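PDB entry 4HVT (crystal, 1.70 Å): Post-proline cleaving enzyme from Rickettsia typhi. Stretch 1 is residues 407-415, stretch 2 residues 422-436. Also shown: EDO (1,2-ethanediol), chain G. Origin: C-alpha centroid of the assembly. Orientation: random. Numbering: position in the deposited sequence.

Stretch 1 (407-415) EEEALITIE
Stretch 2, residues 422-436: TIYLWVKTHELKIIR

A single water ties off the end of this antiparallel pairing: it donates to Glu408 O (3.1 Å from the water oxygen) and accepts from Trp426 NE1 (2.8 Å), just beyond the last backbone bridge. The indole, at chi1 178° (t) and chi2 -102°, presents its edge to the same carbonyl, Glu408 O lying near the ring plane 3.7 Å from Trp426 CD1.

Residues 410-415 form an extended strand, phi between -157° and -111° and psi between 128° and 174°, and run against 422-426 with 147° between their N-to-C directions and a closest axial approach of 4.6 Å. The register pairs Ala410 with Trp426, Leu411 with Leu425, Ile412 with Tyr424, Thr413 with Ile423 and Ile414 with Thr422, at CA-CA distances of 5.1, 4.9, 5.0, 4.7 and 5.6 Å. The central hydrogen-bonded pair is tightest: Ile412 N to Tyr424 O and Tyr424 N to Ile412 O are both 2.8 Å, at 170° and 172°. At Ile414, Thr422 N reaches Ile414 O at 2.9 Å, whereas Ile414 N to Thr422 O lengthens to 3.2 Å. The ladder loosens on one side at Ala410: Trp426 N to Ala410 O is 2.8 Å, but Ala410 N to Trp426 O is weak, at 3.4 Å and 148°. That Trp426 carbonyl also receives a CA-H...O contact from Glu409 CA at 3.2 Å.

Side chains alternate between faces. One carries Ala410, Ile412, Ile414, Thr422, Tyr424 and Trp426. Here Ile414 (chi1 -47°, m; chi2 169°, t) places CD1 3.6 Å from Tyr424 CE1, oblique to the ring, whose chi1 is -52° (m) and chi2 78°. Ile412 (chi1 -85°, m; chi2 56°, p) sets CD1 4.1 Å from Trp426 CB and CG1 3.8 Å from Leu432 CD2. Leu432 (m, t) therefore extends this apolar patch from the next strand.

The other face holds Leu411, Thr413, Ile423 and Leu425. Leu411 (m, t) bends its end inward, CD2 lying 4.0 Å from each of Ile423 CG2, Leu425 CD1 and Ile435 CG2.

Within the second stretch the chain reverses through a type I turn, Val427 to His430, closed by His430 N to Val427 O at 2.8 Å. The returning strand bonds to the first, with Leu425 N to Lys433 O at 2.7 Å and Lys433 N to Leu425 O at 2.9 Å, making 422-426 the middle strand of three.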

# COMPACT_ATOMS: atom_id res chain seq x y z
N GLU A 407 -6.44 12.46 -21.17
CA GLU A 407 -7.64 11.74 -21.59
C GLU A 407 -8.92 12.44 -21.07
O GLU A 407 -9.03 12.79 -19.89
CB GLU A 407 -7.59 10.30 -21.04
CG GLU A 407 -6.47 9.45 -21.61
CD GLU A 407 -6.68 9.07 -23.07
OE1 GLU A 407 -7.83 9.09 -23.58
OE2 GLU A 407 -5.67 8.76 -23.72
N GLU A 408 -9.92 12.59 -21.95
CA GLU A 408 -11.25 13.02 -21.53
C GLU A 408 -12.02 11.97 -20.69
O GLU A 408 -12.74 12.36 -19.82
CB GLU A 408 -12.12 13.35 -22.76
CG GLU A 408 -11.58 14.62 -23.42
CD GLU A 408 -12.22 14.96 -24.74
OE1 GLU A 408 -12.66 14.04 -25.45
OE2 GLU A 408 -12.25 16.18 -25.05
N GLU A 409 -11.84 10.69 -21.00
CA GLU A 409 -12.53 9.60 -20.34
C GLU A 409 -11.67 8.96 -19.25
O GLU A 409 -10.45 9.02 -19.26
CB GLU A 409 -12.96 8.53 -21.34
CG GLU A 409 -13.97 9.07 -22.34
CD GLU A 409 -14.52 7.99 -23.30
OE1 GLU A 409 -13.85 6.97 -23.60
OE2 GLU A 409 -15.63 8.20 -23.80
N ALA A 410 -12.34 8.31 -18.31
CA ALA A 410 -11.70 7.75 -17.12
C ALA A 410 -12.53 6.54 -16.66
O ALA A 410 -13.70 6.43 -17.03
CB ALA A 410 -11.63 8.79 -16.01
N LEU A 411 -11.92 5.67 -15.88
CA LEU A 411 -12.62 4.53 -15.26
C LEU A 411 -12.73 4.72 -13.78
O LEU A 411 -11.71 4.97 -13.09
CB LEU A 411 -11.97 3.21 -15.59
CG LEU A 411 -12.01 2.84 -17.09
CD1 LEU A 411 -11.10 1.68 -17.38
CD2 LEU A 411 -13.45 2.54 -17.55
N ILE A 412 -13.95 4.59 -13.28
CA ILE A 412 -14.29 4.84 -11.88
C ILE A 412 -14.71 3.50 -11.29
O ILE A 412 -15.43 2.75 -11.97
CB ILE A 412 -15.44 5.88 -11.77
CG1 ILE A 412 -14.92 7.37 -11.81
CG2 ILE A 412 -16.19 5.76 -10.47
CD1 ILE A 412 -14.12 7.66 -12.98
N THR A 413 -14.31 3.21 -10.05
CA THR A 413 -14.94 2.11 -9.32
C THR A 413 -15.74 2.65 -8.14
O THR A 413 -15.29 3.60 -7.47
CB THR A 413 -13.94 1.05 -8.87
OG1 THR A 413 -12.92 1.63 -8.02
CG2 THR A 413 -13.31 0.44 -10.06
N ILE A 414 -16.88 2.02 -7.84
CA ILE A 414 -17.62 2.28 -6.61
C ILE A 414 -18.00 0.90 -6.05
O ILE A 414 -18.38 -0.02 -6.82
CB ILE A 414 -18.88 3.16 -6.76
CG1 ILE A 414 -18.62 4.42 -7.61
CG2 ILE A 414 -19.42 3.62 -5.42
CD1 ILE A 414 -19.83 5.20 -8.02
N GLU A 415 -17.88 0.77 -4.74
CA GLU A 415 -18.13 -0.49 -4.04
C GLU A 415 -18.46 -0.20 -2.59
O GLU A 415 -18.39 0.97 -2.12
CB GLU A 415 -16.87 -1.37 -4.05
CG GLU A 415 -15.72 -0.83 -3.18
CD GLU A 415 -14.43 -1.46 -3.58
OE1 GLU A 415 -13.96 -2.43 -2.93
OE2 GLU A 415 -13.84 -1.02 -4.61
N THR A 422 -18.52 -1.97 -9.00
CA THR A 422 -18.97 -1.69 -10.36
C THR A 422 -17.95 -0.76 -10.99
O THR A 422 -17.43 0.17 -10.33
CB THR A 422 -20.35 -1.03 -10.38
OG1 THR A 422 -21.34 -1.93 -9.86
CG2 THR A 422 -20.79 -0.64 -11.82
N ILE A 423 -17.65 -0.99 -12.27
CA ILE A 423 -16.74 -0.07 -13.03
C ILE A 423 -17.60 0.79 -13.92
O ILE A 423 -18.50 0.28 -14.64
CB ILE A 423 -15.73 -0.81 -13.91
CG1 ILE A 423 -15.01 -1.92 -13.11
CG2 ILE A 423 -14.72 0.17 -14.54
CD1 ILE A 423 -13.97 -2.69 -13.92
N TYR A 424 -17.37 2.10 -13.85
CA TYR A 424 -18.07 3.07 -14.62
C TYR A 424 -17.13 3.83 -15.55
O TYR A 424 -15.98 4.06 -15.17
CB TYR A 424 -18.77 4.08 -13.74
CG TYR A 424 -19.65 3.55 -12.67
CD1 TYR A 424 -19.13 3.05 -11.48
CD2 TYR A 424 -21.05 3.57 -12.81
CE1 TYR A 424 -19.97 2.60 -10.48
CE2 TYR A 424 -21.85 3.12 -11.83
CZ TYR A 424 -21.33 2.61 -10.68
OH TYR A 424 -22.18 2.14 -9.66
N LEU A 425 -17.61 4.16 -16.75
CA LEU A 425 -16.90 4.99 -17.66
C LEU A 425 -17.35 6.42 -17.44
O LEU A 425 -18.54 6.74 -17.50
CB LEU A 425 -17.19 4.61 -19.09
CG LEU A 425 -16.50 5.39 -20.22
CD1 LEU A 425 -14.98 5.16 -20.20
CD2 LEU A 425 -17.10 4.97 -21.55
N TRP A 426 -16.40 7.30 -17.20
CA TRP A 426 -16.68 8.73 -17.22
C TRP A 426 -16.58 9.19 -18.65
O TRP A 426 -15.52 9.15 -19.24
CB TRP A 426 -15.66 9.47 -16.33
CG TRP A 426 -15.80 10.98 -16.29
CD1 TRP A 426 -15.00 11.88 -16.98
CD2 TRP A 426 -16.71 11.77 -15.51
NE1 TRP A 426 -15.37 13.17 -16.67
CE2 TRP A 426 -16.42 13.14 -15.80
CE3 TRP A 426 -17.76 11.47 -14.64
CZ2 TRP A 426 -17.09 14.20 -15.17
CZ3 TRP A 426 -18.44 12.50 -14.03
CH2 TRP A 426 -18.10 13.87 -14.31
N VAL A 427 -17.69 9.66 -19.18
CA VAL A 427 -17.80 10.03 -20.58
C VAL A 427 -17.62 11.52 -20.75
O VAL A 427 -17.59 12.31 -19.79
CB VAL A 427 -19.10 9.53 -21.24
CG1 VAL A 427 -19.09 8.01 -21.20
CG2 VAL A 427 -20.30 10.07 -20.53
N LYS A 428 -17.45 11.91 -22.00
CA LYS A 428 -17.02 13.28 -22.30
C LYS A 428 -18.08 14.32 -22.00
O LYS A 428 -17.73 15.49 -21.85
CB LYS A 428 -16.58 13.45 -23.75
CG LYS A 428 -16.03 12.19 -24.41
CD LYS A 428 -15.94 12.38 -25.92
CE LYS A 428 -17.30 12.47 -26.59
NZ LYS A 428 -17.20 13.11 -27.92
N THR A 429 -19.34 13.90 -21.90
CA THR A 429 -20.45 14.73 -21.45
C THR A 429 -20.57 14.78 -19.90
O THR A 429 -21.57 15.23 -19.34
CB THR A 429 -21.77 14.22 -22.05
OG1 THR A 429 -21.99 12.86 -21.65
CG2 THR A 429 -21.72 14.30 -23.58
N HIS A 430 -19.53 14.31 -19.21
CA HIS A 430 -19.40 14.51 -17.79
C HIS A 430 -20.40 13.81 -16.91
O HIS A 430 -21.03 14.41 -16.05
CB HIS A 430 -19.30 15.99 -17.45
CG HIS A 430 -18.22 16.68 -18.23
ND1 HIS A 430 -18.48 17.74 -19.07
CD2 HIS A 430 -16.90 16.42 -18.34
CE1 HIS A 430 -17.35 18.13 -19.64
NE2 HIS A 430 -16.38 17.35 -19.20
N GLU A 431 -20.47 12.50 -17.09
CA GLU A 431 -21.38 11.64 -16.32
C GLU A 431 -20.80 10.23 -16.31
O GLU A 431 -19.94 9.90 -17.13
CB GLU A 431 -22.79 11.65 -16.94
CG GLU A 431 -22.82 11.35 -18.40
CD GLU A 431 -24.14 11.73 -19.09
OE1 GLU A 431 -25.19 11.65 -18.46
OE2 GLU A 431 -24.09 12.11 -20.26
N LEU A 432 -21.23 9.46 -15.32
CA LEU A 432 -20.86 8.09 -15.18
C LEU A 432 -21.83 7.20 -15.90
O LEU A 432 -23.06 7.40 -15.80
CB LEU A 432 -20.83 7.66 -13.71
CG LEU A 432 -19.72 8.20 -12.79
CD1 LEU A 432 -19.95 7.70 -11.40
CD2 LEU A 432 -18.36 7.80 -13.31
N LYS A 433 -21.30 6.28 -16.67
CA LYS A 433 -22.08 5.22 -17.35
C LYS A 433 -21.53 3.88 -16.90
O LYS A 433 -20.30 3.65 -16.97
CB LYS A 433 -21.95 5.34 -18.87
N ILE A 434 -22.39 2.96 -16.51
CA ILE A 434 -21.87 1.65 -16.13
C ILE A 434 -21.14 1.02 -17.32
O ILE A 434 -21.71 0.99 -18.43
CB ILE A 434 -23.00 0.67 -15.69
CG1 ILE A 434 -23.57 1.12 -14.35
CG2 ILE A 434 -22.44 -0.73 -15.62
CD1 ILE A 434 -24.96 0.65 -14.06
N ILE A 435 -19.92 0.50 -17.12
CA ILE A 435 -19.23 -0.26 -18.18
C ILE A 435 -19.02 -1.76 -17.85
O ILE A 435 -19.14 -2.61 -18.76
CB ILE A 435 -17.94 0.44 -18.64
CG1 ILE A 435 -17.40 -0.16 -19.96
CG2 ILE A 435 -16.85 0.44 -17.58
CD1 ILE A 435 -16.37 0.73 -20.66
N ARG A 436 -18.79 -2.09 -16.59
CA ARG A 436 -18.69 -3.49 -16.17
C ARG A 436 -19.26 -3.71 -14.78
O ARG A 436 -18.98 -2.96 -13.85
CB ARG A 436 -17.25 -4.02 -16.13
CG ARG A 436 -16.45 -4.02 -17.42
CD ARG A 436 -15.15 -4.78 -17.26
NE ARG A 436 -15.37 -6.24 -17.10
CZ ARG A 436 -15.60 -7.10 -18.09
NH1 ARG A 436 -15.59 -6.70 -19.35
NH2 ARG A 436 -15.86 -8.39 -17.85
C1 EDO G . -10.65 -2.17 -7.64
O1 EDO G . -9.44 -1.72 -7.05
C2 EDO G . -11.76 -2.31 -6.61
O2 EDO G . -11.51 -1.45 -5.51
O HOH W 1 -13.66 14.80 -18.20